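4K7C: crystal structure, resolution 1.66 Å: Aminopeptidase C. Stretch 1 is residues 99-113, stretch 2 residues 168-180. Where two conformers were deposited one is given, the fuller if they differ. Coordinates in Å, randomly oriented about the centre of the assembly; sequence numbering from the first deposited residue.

Stretch 1, residues 99-113: TFFWDKFEKSNYFYE
Stretch 2 (168-180) KSNELNGLLNLKL

Residues 99-113 are helical throughout, within a helix that extends beyond both ends. Residues 170-180 form a second helix that continues past Leu180. Both have regular i to i+4 backbone hydrogen bonds; phi and psi stay near -63° and -42°. The two run in the same general direction, with a signed crossing angle of -27° and axes 11.3 Å apart at closest approach. They converge toward their C-terminal ends: CA to CA is 10.2 Å for Phe100 and Ser169, but 7.0 Å for Ser108 and Leu180. The contact buries 482 Å² in total.

Leu180 covers the most surface. Its CA-to-CB bond points toward the first helix, with chi1 m and chi2 t. Because the backbones are close here, it reaches the Phe111 and Tyr112 rings in apolar contacts. Phe111 (chi1 t, chi2 84°) packs its CE2 3.6 Å from Leu180 CB. The same CE2 lies 3.2 Å from Leu180 O, which sits at the ring edge. Tyr112 (chi1 m, chi2 -37°) starts sideways, but its end comes nearer: CZ is 3.5 Å and OH 3.4 Å from Leu180 CD2. Leu180 CD2 also lies 3.9 Å from Ser108 CB.

Lys104 is the second anchor. Its chi angles are -68°, -116°, 171° and -63°. Its aliphatic chain spans the wider part of the interface, with CD 3.8 Å from Leu176 CD2 and CE 4.0 Å from Leu172 CD2. Both leucines are t, p. Beyond this apolar stretch, the amine NZ donates a weak hydrogen bond to Asn173 OD1 at 3.0 Å. Asn173 has chi1 m and chi2 -48°.

Ser108 (chi1 m) turns its hydroxyl back to its own helix: OG donates to Lys104 O at 2.8 Å. Phe100 (chi1 t, chi2 45°) closes the N-terminal end. Its CZ meets Ser169 CB at 3.8 Å, at the ring edge.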

# COMPACT_ATOMS: atom_id res chain seq x y z
N THR A 99 26.61 22.71 1.14
CA THR A 99 27.92 22.12 0.91
C THR A 99 27.93 21.36 -0.38
O THR A 99 28.93 21.35 -1.09
CB THR A 99 28.36 21.18 2.07
OG1 THR A 99 27.22 20.39 2.50
CG2 THR A 99 28.85 21.97 3.23
N PHE A 100 26.76 20.84 -0.80
CA PHE A 100 26.68 20.02 -2.01
C PHE A 100 26.87 20.92 -3.23
O PHE A 100 27.59 20.60 -4.24
CB PHE A 100 25.32 19.34 -2.10
CG PHE A 100 25.23 18.17 -3.08
CD1 PHE A 100 26.19 17.18 -3.17
CD2 PHE A 100 24.07 18.01 -3.86
CE1 PHE A 100 26.04 16.11 -3.98
CE2 PHE A 100 23.89 16.91 -4.70
CZ PHE A 100 24.88 15.95 -4.76
N PHE A 101 26.23 22.07 -3.19
CA PHE A 101 26.40 23.03 -4.28
C PHE A 101 27.89 23.39 -4.56
O PHE A 101 28.36 23.26 -5.66
CB PHE A 101 25.51 24.29 -4.01
CG PHE A 101 25.56 25.33 -5.15
CD1 PHE A 101 24.54 25.50 -6.06
CD2 PHE A 101 26.70 26.11 -5.31
CE1 PHE A 101 24.64 26.46 -7.07
CE2 PHE A 101 26.81 27.03 -6.32
CZ PHE A 101 25.82 27.17 -7.24
N TRP A 102 28.59 23.88 -3.52
CA TRP A 102 29.95 24.37 -3.60
C TRP A 102 30.92 23.24 -3.88
O TRP A 102 31.84 23.39 -4.68
CB TRP A 102 30.30 25.11 -2.35
CG TRP A 102 29.53 26.39 -2.22
CD1 TRP A 102 28.71 26.78 -1.20
CD2 TRP A 102 29.52 27.47 -3.17
NE1 TRP A 102 28.21 28.03 -1.45
CE2 TRP A 102 28.69 28.47 -2.65
CE3 TRP A 102 30.14 27.68 -4.38
CZ2 TRP A 102 28.46 29.73 -3.33
CZ3 TRP A 102 29.90 28.89 -5.08
CH2 TRP A 102 29.06 29.88 -4.57
N ASP A 103 30.62 22.05 -3.35
CA ASP A 103 31.42 20.90 -3.65
C ASP A 103 31.41 20.56 -5.16
O ASP A 103 32.47 20.41 -5.86
CB ASP A 103 30.97 19.68 -2.82
CG ASP A 103 31.86 18.49 -3.06
OD1 ASP A 103 33.09 18.62 -2.83
OD2 ASP A 103 31.31 17.38 -3.47
N LYS A 104 30.25 20.40 -5.74
CA LYS A 104 30.11 20.18 -7.17
C LYS A 104 30.71 21.24 -8.05
O LYS A 104 31.29 20.97 -9.06
CB LYS A 104 28.63 20.03 -7.53
CG LYS A 104 27.94 18.79 -7.01
CD LYS A 104 27.49 17.91 -8.13
CE LYS A 104 26.96 16.51 -7.72
NZ LYS A 104 27.93 15.61 -7.06
N PHE A 105 30.50 22.50 -7.69
CA PHE A 105 31.04 23.55 -8.49
C PHE A 105 32.58 23.57 -8.42
O PHE A 105 33.25 23.65 -9.46
CB PHE A 105 30.42 24.88 -8.09
CG PHE A 105 30.73 25.98 -9.07
CD1 PHE A 105 30.44 25.80 -10.43
CD2 PHE A 105 31.27 27.16 -8.64
CE1 PHE A 105 30.76 26.74 -11.36
CE2 PHE A 105 31.55 28.14 -9.62
CZ PHE A 105 31.25 27.94 -10.95
N GLU A 106 33.13 23.45 -7.22
CA GLU A 106 34.61 23.43 -7.01
C GLU A 106 35.17 22.21 -7.67
O GLU A 106 36.14 22.30 -8.39
CB GLU A 106 34.96 23.46 -5.53
CG GLU A 106 34.71 24.84 -4.91
CD GLU A 106 35.80 25.91 -5.23
OE1 GLU A 106 36.88 25.62 -5.82
OE2 GLU A 106 35.51 27.10 -4.88
N LYS A 107 34.48 21.06 -7.54
CA LYS A 107 34.97 19.85 -8.26
C LYS A 107 35.01 20.00 -9.80
O LYS A 107 35.85 19.38 -10.40
CB LYS A 107 34.17 18.62 -7.85
CG LYS A 107 34.47 18.09 -6.49
CD LYS A 107 33.51 16.93 -6.10
CE LYS A 107 34.04 16.22 -4.90
NZ LYS A 107 32.91 15.47 -4.24
N SER A 108 34.09 20.76 -10.40
CA SER A 108 34.06 21.05 -11.84
C SER A 108 35.37 21.75 -12.28
O SER A 108 36.12 21.24 -13.12
CB SER A 108 32.76 21.83 -12.22
OG SER A 108 31.51 21.13 -11.88
N ASN A 109 35.75 22.79 -11.54
CA ASN A 109 37.02 23.48 -11.70
C ASN A 109 38.25 22.61 -11.41
O ASN A 109 39.23 22.63 -12.20
CB ASN A 109 37.05 24.68 -10.75
CG ASN A 109 38.24 25.59 -11.03
OD1 ASN A 109 38.34 26.09 -12.16
ND2 ASN A 109 39.07 25.80 -10.07
N TYR A 110 38.18 21.87 -10.31
CA TYR A 110 39.21 20.86 -10.02
C TYR A 110 39.46 19.90 -11.15
O TYR A 110 40.61 19.73 -11.56
CB TYR A 110 38.93 20.12 -8.68
CG TYR A 110 40.17 19.62 -7.99
CD1 TYR A 110 40.76 20.37 -7.01
CD2 TYR A 110 40.73 18.40 -8.29
CE1 TYR A 110 41.87 19.96 -6.34
CE2 TYR A 110 41.88 17.98 -7.61
CZ TYR A 110 42.45 18.78 -6.66
OH TYR A 110 43.57 18.42 -5.94
N PHE A 111 38.39 19.35 -11.74
CA PHE A 111 38.47 18.47 -12.87
C PHE A 111 39.14 19.16 -14.08
O PHE A 111 40.02 18.58 -14.72
CB PHE A 111 37.07 17.95 -13.24
CG PHE A 111 37.03 17.16 -14.51
CD1 PHE A 111 37.33 15.80 -14.53
CD2 PHE A 111 36.62 17.77 -15.68
CE1 PHE A 111 37.27 15.11 -15.74
CE2 PHE A 111 36.59 17.12 -16.87
CZ PHE A 111 36.90 15.75 -16.92
N TYR A 112 38.74 20.38 -14.39
CA TYR A 112 39.30 21.07 -15.55
C TYR A 112 40.81 21.26 -15.33
O TYR A 112 41.60 21.17 -16.29
CB TYR A 112 38.65 22.40 -15.77
CG TYR A 112 37.20 22.37 -16.13
CD1 TYR A 112 36.66 21.38 -16.96
CD2 TYR A 112 36.33 23.37 -15.68
CE1 TYR A 112 35.31 21.38 -17.36
CE2 TYR A 112 34.98 23.40 -16.06
CZ TYR A 112 34.44 22.39 -16.86
OH TYR A 112 33.09 22.36 -17.27
N GLU A 113 41.20 21.58 -14.13
CA GLU A 113 42.62 21.84 -13.84
C GLU A 113 43.39 20.52 -13.96
O GLU A 113 44.56 20.48 -14.44
CB GLU A 113 42.82 22.52 -12.48
CG GLU A 113 42.39 23.99 -12.49
CD GLU A 113 43.27 24.82 -13.43
OE1 GLU A 113 44.51 24.52 -13.43
OE2 GLU A 113 42.75 25.72 -14.14
N LYS A 168 18.18 13.28 -4.70
CA LYS A 168 18.18 12.24 -5.72
C LYS A 168 19.09 12.71 -6.85
O LYS A 168 18.62 13.31 -7.82
CB LYS A 168 16.77 11.99 -6.22
CG LYS A 168 16.50 10.83 -7.13
CD LYS A 168 14.98 10.53 -7.07
CE LYS A 168 14.54 9.63 -8.20
NZ LYS A 168 15.63 8.77 -8.75
N SER A 169 20.40 12.54 -6.61
CA SER A 169 21.42 13.21 -7.41
C SER A 169 21.83 12.52 -8.69
O SER A 169 22.69 13.03 -9.44
CB SER A 169 22.66 13.40 -6.58
OG SER A 169 23.10 12.15 -6.02
N ASN A 170 21.24 11.35 -8.95
CA ASN A 170 21.69 10.57 -10.13
C ASN A 170 21.66 11.34 -11.45
O ASN A 170 22.63 11.32 -12.20
CB ASN A 170 20.94 9.24 -10.24
CG ASN A 170 21.38 8.22 -9.18
N GLU A 171 20.57 12.04 -11.74
CA GLU A 171 20.43 12.76 -13.02
C GLU A 171 21.43 13.97 -13.11
O GLU A 171 22.06 14.22 -14.17
CB GLU A 171 19.00 13.24 -13.24
CG GLU A 171 17.83 12.20 -13.34
CD GLU A 171 16.34 12.69 -12.80
OE1 GLU A 171 15.78 13.82 -13.14
OE2 GLU A 171 15.67 11.88 -12.02
N LEU A 172 21.62 14.64 -12.00
CA LEU A 172 22.59 15.73 -11.93
C LEU A 172 24.00 15.17 -12.18
O LEU A 172 24.74 15.73 -12.95
CB LEU A 172 22.49 16.51 -10.60
CG LEU A 172 23.66 17.47 -10.25
CD1 LEU A 172 23.74 18.52 -11.33
CD2 LEU A 172 23.48 18.02 -8.87
N ASN A 173 24.39 14.08 -11.51
CA ASN A 173 25.74 13.54 -11.77
C ASN A 173 25.87 13.10 -13.23
O ASN A 173 26.93 13.35 -13.85
CB ASN A 173 26.09 12.38 -10.85
CG ASN A 173 26.35 12.86 -9.46
OD1 ASN A 173 27.09 13.83 -9.27
ND2 ASN A 173 25.71 12.27 -8.49
N GLY A 174 24.82 12.48 -13.78
CA GLY A 174 24.89 12.05 -15.19
C GLY A 174 25.14 13.21 -16.15
O GLY A 174 25.99 13.17 -17.04
N LEU A 175 24.39 14.30 -15.97
CA LEU A 175 24.49 15.46 -16.89
C LEU A 175 25.76 16.24 -16.62
O LEU A 175 26.44 16.61 -17.57
CB LEU A 175 23.27 16.41 -16.72
CG LEU A 175 23.25 17.64 -17.64
CD1 LEU A 175 23.21 17.19 -19.10
CD2 LEU A 175 22.05 18.55 -17.23
N LEU A 176 26.16 16.32 -15.36
CA LEU A 176 27.35 17.13 -15.08
C LEU A 176 28.60 16.36 -15.62
O LEU A 176 29.52 16.97 -16.18
CB LEU A 176 27.46 17.49 -13.61
CG LEU A 176 28.69 18.32 -13.20
CD1 LEU A 176 28.67 19.62 -13.98
CD2 LEU A 176 28.57 18.53 -11.72
N ASN A 177 28.60 15.05 -15.44
CA ASN A 177 29.72 14.24 -15.93
C ASN A 177 29.82 14.34 -17.43
O ASN A 177 30.92 14.43 -17.99
CB ASN A 177 29.57 12.80 -15.41
CG ASN A 177 29.97 12.65 -14.00
OD1 ASN A 177 30.57 13.56 -13.37
ND2 ASN A 177 29.64 11.53 -13.43
N LEU A 178 28.67 14.38 -18.10
CA LEU A 178 28.65 14.47 -19.56
C LEU A 178 29.26 15.79 -19.97
O LEU A 178 30.19 15.89 -20.81
CB LEU A 178 27.26 14.35 -20.05
CG LEU A 178 26.93 14.84 -21.46
CD1 LEU A 178 27.82 14.20 -22.52
CD2 LEU A 178 25.46 14.69 -21.82
N LYS A 179 28.81 16.84 -19.28
CA LYS A 179 29.30 18.22 -19.53
C LYS A 179 30.85 18.29 -19.33
O LYS A 179 31.60 18.83 -20.19
CB LYS A 179 28.58 19.22 -18.61
CG LYS A 179 29.07 20.66 -18.72
CD LYS A 179 28.94 21.25 -20.10
CE LYS A 179 28.97 22.78 -20.11
NZ LYS A 179 30.10 23.31 -19.41
N LEU A 180 31.34 17.76 -18.23
CA LEU A 180 32.75 17.82 -17.91
C LEU A 180 33.57 17.06 -18.90
O LEU A 180 34.61 17.57 -19.39
CB LEU A 180 33.05 17.35 -16.52
CG LEU A 180 32.44 18.11 -15.37
CD1 LEU A 180 32.68 17.39 -14.07
CD2 LEU A 180 32.95 19.58 -15.35